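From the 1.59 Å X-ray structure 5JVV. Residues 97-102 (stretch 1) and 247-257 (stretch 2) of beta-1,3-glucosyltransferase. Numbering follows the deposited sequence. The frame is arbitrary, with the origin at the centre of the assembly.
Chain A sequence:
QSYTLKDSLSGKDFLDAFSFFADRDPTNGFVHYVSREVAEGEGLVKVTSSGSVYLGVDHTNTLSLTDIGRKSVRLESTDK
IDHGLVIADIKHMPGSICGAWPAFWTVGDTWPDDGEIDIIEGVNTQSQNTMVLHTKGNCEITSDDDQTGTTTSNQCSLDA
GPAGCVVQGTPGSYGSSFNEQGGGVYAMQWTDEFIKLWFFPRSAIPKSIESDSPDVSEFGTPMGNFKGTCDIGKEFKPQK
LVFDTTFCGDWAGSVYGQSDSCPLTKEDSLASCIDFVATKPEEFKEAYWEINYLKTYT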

ATOM      1  N   ILE A  97       4.798   5.915 -11.845  1.00  8.99           N
ATOM      2  CA  ILE A  97       4.031   6.716 -12.795  1.00  8.37           C
ATOM      3  C   ILE A  97       3.753   8.081 -12.175  1.00  7.84           C
ATOM      4  O   ILE A  97       3.304   8.152 -11.039  1.00  8.43           O
ATOM      5  CB  ILE A  97       2.680   6.029 -13.112  1.00  8.40           C
ATOM      6  CG1 ILE A  97       2.893   4.652 -13.754  1.00  9.27           C
ATOM      7  CG2 ILE A  97       1.810   6.919 -14.003  1.00  8.09           C
ATOM      8  CD1 ILE A  97       1.654   3.759 -13.673  1.00  9.79           C
ATOM      9  N   CYS A  98       4.003   9.164 -12.918  1.00  7.70           N
ATOM     10  CA  CYS A  98       3.771  10.506 -12.404  1.00  9.71           C
ATOM     11  C   CYS A  98       2.329  10.685 -11.954  1.00  9.94           C
ATOM     12  O   CYS A  98       1.392  10.349 -12.687  1.00 11.65           O
ATOM     13  CB  CYS A  98       4.123  11.542 -13.463  1.00  8.98           C
ATOM     14  SG  CYS A  98       5.888  11.632 -13.817  1.00 11.33           S
ATOM     15  N   GLY A  99       2.164  11.178 -10.728  1.00  9.20           N
ATOM     16  CA  GLY A  99       0.850  11.406 -10.156  1.00  8.78           C
ATOM     17  C   GLY A  99       0.325  10.295  -9.268  1.00  9.10           C
ATOM     18  O   GLY A  99      -0.513  10.552  -8.405  1.00  9.78           O
ATOM     19  N   ALA A 100       0.801   9.066  -9.470  1.00  8.49           N
ATOM     20  CA  ALA A 100       0.241   7.910  -8.761  1.00  9.26           C
ATOM     21  C   ALA A 100       0.616   7.865  -7.278  1.00  7.10           C
ATOM     22  O   ALA A 100       1.710   8.281  -6.868  1.00  8.71           O
ATOM     23  CB  ALA A 100       0.651   6.609  -9.452  1.00  9.94           C
ATOM     24  N   TRP A 101      -0.300   7.345  -6.469  1.00  7.17           N
ATOM     25  CA  TRP A 101      -0.063   7.183  -5.033  1.00  7.63           C
ATOM     26  C   TRP A 101      -0.796   5.937  -4.543  1.00  9.49           C
ATOM     27  O   TRP A 101      -1.887   6.021  -3.974  1.00  9.22           O
ATOM     28  CB  TRP A 101      -0.511   8.449  -4.286  1.00  7.17           C
ATOM     29  CG  TRP A 101      -0.292   8.434  -2.790  1.00  8.13           C
ATOM     30  CD1 TRP A 101       0.304   7.447  -2.038  1.00  9.57           C
ATOM     31  CD2 TRP A 101      -0.675   9.460  -1.872  1.00  8.59           C
ATOM     32  NE1 TRP A 101       0.301   7.809  -0.710  1.00 10.30           N
ATOM     33  CE2 TRP A 101      -0.292   9.039  -0.585  1.00  8.82           C
ATOM     34  CE3 TRP A 101      -1.304  10.699  -2.017  1.00 10.28           C
ATOM     35  CZ2 TRP A 101      -0.527   9.812   0.556  1.00  8.98           C
ATOM     36  CZ3 TRP A 101      -1.543  11.466  -0.884  1.00  8.91           C
ATOM     37  CH2 TRP A 101      -1.146  11.024   0.386  1.00  8.85           C
ATOM     38  N   PRO A 102      -0.198   4.764  -4.774  1.00  8.00           N
ATOM     39  CA  PRO A 102      -0.772   3.496  -4.324  1.00  7.55           C
ATOM     40  C   PRO A 102      -0.422   3.205  -2.868  1.00  7.22           C
ATOM     41  O   PRO A 102       0.613   3.666  -2.358  1.00  7.70           O
ATOM     42  CB  PRO A 102      -0.068   2.481  -5.220  1.00  8.09           C
ATOM     43  CG  PRO A 102       1.317   3.064  -5.380  1.00  9.78           C
ATOM     44  CD  PRO A 102       1.083   4.566  -5.480  1.00  8.82           C
ATOM     45  N   PHE A 247      -4.302   9.848  -6.381  1.00  8.20           N
ATOM     46  CA  PHE A 247      -3.447  10.624  -7.279  1.00  6.96           C
ATOM     47  C   PHE A 247      -3.186  11.967  -6.652  1.00  9.68           C
ATOM     48  O   PHE A 247      -4.076  12.520  -6.026  1.00  7.58           O
ATOM     49  CB  PHE A 247      -4.139  10.873  -8.622  1.00  7.28           C
ATOM     50  CG  PHE A 247      -4.479   9.617  -9.373  1.00  7.10           C
ATOM     51  CD1 PHE A 247      -3.523   8.981 -10.155  1.00 10.36           C
ATOM     52  CD2 PHE A 247      -5.766   9.088  -9.318  1.00  7.99           C
ATOM     53  CE1 PHE A 247      -3.844   7.819 -10.869  1.00 12.91           C
ATOM     54  CE2 PHE A 247      -6.091   7.929 -10.020  1.00  7.16           C
ATOM     55  CZ  PHE A 247      -5.133   7.300 -10.800  1.00  9.85           C
ATOM     56  N   CYS A 248      -1.975  12.485  -6.816  1.00  8.38           N
ATOM     57  CA  CYS A 248      -1.649  13.843  -6.375  1.00  6.98           C
ATOM     58  C   CYS A 248      -1.933  14.001  -4.871  1.00  8.23           C
ATOM     59  O   CYS A 248      -1.471  13.192  -4.072  1.00  8.41           O
ATOM     60  CB  CYS A 248      -2.367  14.876  -7.272  1.00  8.50           C
ATOM     61  SG  CYS A 248      -1.983  14.648  -9.054  1.00 10.70           S
ATOM     62  N   GLY A 249      -2.704  15.004  -4.474  1.00  8.91           N
ATOM     63  CA  GLY A 249      -3.070  15.143  -3.071  1.00 10.83           C
ATOM     64  C   GLY A 249      -1.903  15.455  -2.146  1.00 10.06           C
ATOM     65  O   GLY A 249      -0.862  15.945  -2.600  1.00 10.48           O
ATOM     66  N   ASP A 250      -2.067  15.142  -0.857  1.00  9.07           N
ATOM     67  CA  ASP A 250      -1.154  15.599   0.200  1.00  8.64           C
ATOM     68  C   ASP A 250       0.317  15.290  -0.053  1.00 10.82           C
ATOM     69  O   ASP A 250       1.178  16.165   0.093  1.00 12.45           O
ATOM     70  CB  ASP A 250      -1.522  14.979   1.556  1.00 11.82           C
ATOM     71  CG  ASP A 250      -2.885  15.410   2.067  1.00 14.57           C
ATOM     72  OD1 ASP A 250      -3.443  16.408   1.570  1.00 14.82           O
ATOM     73  OD2 ASP A 250      -3.389  14.729   2.993  1.00 19.36           O
ATOM     74  N   TRP A 251       0.607  14.036  -0.379  1.00  9.75           N
ATOM     75  CA  TRP A 251       1.986  13.604  -0.560  1.00  9.75           C
ATOM     76  C   TRP A 251       2.400  13.703  -2.023  1.00  9.54           C
ATOM     77  O   TRP A 251       3.248  14.530  -2.354  1.00 11.05           O
ATOM     78  CB  TRP A 251       2.202  12.188  -0.001  1.00 11.70           C
ATOM     79  CG  TRP A 251       3.636  11.722  -0.072  1.00  9.76           C
ATOM     80  CD1 TRP A 251       4.734  12.474  -0.392  1.00 12.61           C
ATOM     81  CD2 TRP A 251       4.125  10.396   0.193  1.00 12.79           C
ATOM     82  NE1 TRP A 251       5.866  11.695  -0.360  1.00 14.80           N
ATOM     83  CE2 TRP A 251       5.520  10.418  -0.006  1.00 18.06           C
ATOM     84  CE3 TRP A 251       3.512   9.188   0.544  1.00 15.11           C
ATOM     85  CZ2 TRP A 251       6.321   9.277   0.151  1.00 18.83           C
ATOM     86  CZ3 TRP A 251       4.302   8.060   0.704  1.00 19.69           C
ATOM     87  CH2 TRP A 251       5.692   8.113   0.508  1.00 19.38           C
ATOM     88  N   ALA A 252       1.804  12.881  -2.893  1.00  8.03           N
ATOM     89  CA  ALA A 252       2.220  12.835  -4.293  1.00  8.78           C
ATOM     90  C   ALA A 252       2.209  14.217  -4.949  1.00  7.45           C
ATOM     91  O   ALA A 252       3.120  14.549  -5.715  1.00  8.37           O
ATOM     92  CB  ALA A 252       1.344  11.861  -5.103  1.00  9.43           C
ATOM     93  N   GLY A 253       1.170  15.000  -4.652  1.00  8.68           N
ATOM     94  CA  GLY A 253       1.004  16.332  -5.218  1.00  7.42           C
ATOM     95  C   GLY A 253       2.012  17.361  -4.732  1.00 10.63           C
ATOM     96  O   GLY A 253       2.384  18.266  -5.472  1.00 12.17           O
ATOM     97  N   SER A 254       2.471  17.220  -3.495  1.00 11.21           N
ATOM     98  CA  SER A 254       3.385  18.209  -2.931  1.00 11.62           C
ATOM     99  C   SER A 254       4.838  17.980  -3.347  1.00 11.30           C
ATOM    100  O   SER A 254       5.605  18.938  -3.463  1.00 10.35           O
ATOM    101  CB  SER A 254       3.255  18.259  -1.407  1.00 11.81           C
ATOM    102  OG  SER A 254       3.634  17.027  -0.835  1.00 17.93           O
ATOM    103  N   VAL A 255       5.222  16.726  -3.576  1.00  9.12           N
ATOM    104  CA  VAL A 255       6.607  16.410  -3.964  1.00  8.06           C
ATOM    105  C   VAL A 255       6.764  16.174  -5.467  1.00  9.77           C
ATOM    106  O   VAL A 255       7.876  15.981  -5.968  1.00 10.62           O
ATOM    107  CB  VAL A 255       7.184  15.222  -3.155  1.00  7.89           C
ATOM    108  CG1 VAL A 255       7.119  15.529  -1.649  1.00 11.93           C
ATOM    109  CG2 VAL A 255       6.440  13.917  -3.487  1.00  7.95           C
ATOM    110  N   TYR A 256       5.648  16.218  -6.186  1.00 10.42           N
ATOM    111  CA  TYR A 256       5.636  16.038  -7.636  1.00 10.00           C
ATOM    112  C   TYR A 256       6.632  16.979  -8.312  1.00 11.39           C
ATOM    113  O   TYR A 256       6.618  18.192  -8.074  1.00 11.39           O
ATOM    114  CB  TYR A 256       4.222  16.324  -8.166  1.00  8.51           C
ATOM    115  CG  TYR A 256       4.044  16.150  -9.664  1.00  9.08           C
ATOM    116  CD1 TYR A 256       4.345  17.183 -10.539  1.00  7.73           C
ATOM    117  CD2 TYR A 256       3.537  14.969 -10.196  1.00 11.93           C
ATOM    118  CE1 TYR A 256       4.179  17.041 -11.903  1.00 10.98           C
ATOM    119  CE2 TYR A 256       3.360  14.821 -11.568  1.00 12.71           C
ATOM    120  CZ  TYR A 256       3.675  15.865 -12.405  1.00 11.72           C
ATOM    121  OH  TYR A 256       3.524  15.757 -13.768  1.00 19.52           O
ATOM    122  N   GLY A 257       7.501  16.417  -9.149  1.00  8.85           N
ATOM    123  CA  GLY A 257       8.416  17.208  -9.949  1.00  9.04           C
ATOM    124  C   GLY A 257       9.818  17.298  -9.368  1.00  9.82           C
ATOM    125  O   GLY A 257      10.722  17.818 -10.029  1.00 11.26           O
TER

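Segments far apart in sequence can pack closely with few direct hydrogen bonds, much of the contact being made by apolar and aromatic groups. Residues 97-102 and 247-257 illustrate the principle. Ile-97 lies out of reach but opens a type II turn, closed by a hydrogen bond from Ala-100 N to Ile-97 O (3.1 Å). Within it, Cys-98 sets its CB 3.9 Å from Tyr-256 CE2, an apolar contact. Gly-99, at backbone angles where a CB would be jammed against the carbonyl O of Cys-98, supplies the anchor: its O accepts a hydrogen bond from Cys-248 N (2.9 Å), the sole one between the stretches, and also lies 3.1 Å from Phe-247 CA in a CA-H...O contact. Ala-100 then pairs with Phe-247 in an antiparallel, non-hydrogen-bonded bridge, their side chains on the same face of the sheet.

Trp-101 has the largest area covered by the other stretch, 125 Å². Its CB meets Ala-252 CB at 4.0 Å, while the indole reaches along the backbone of residues 248-252. Cys-248 O lies at the edge of the ring, 3.2 Å from Trp-101 CE3, where the polarized C-H groups suit a carbonyl oxygen. Over one face sits Trp-251 CB, 3.6 Å from Trp-101 CH2, in a CH-pi contact; the Trp-251 indole turns its edge toward the Trp-101 face, the planes nearly perpendicular at 84°. Pro-102, next along the strand, makes no contact with stretch 2.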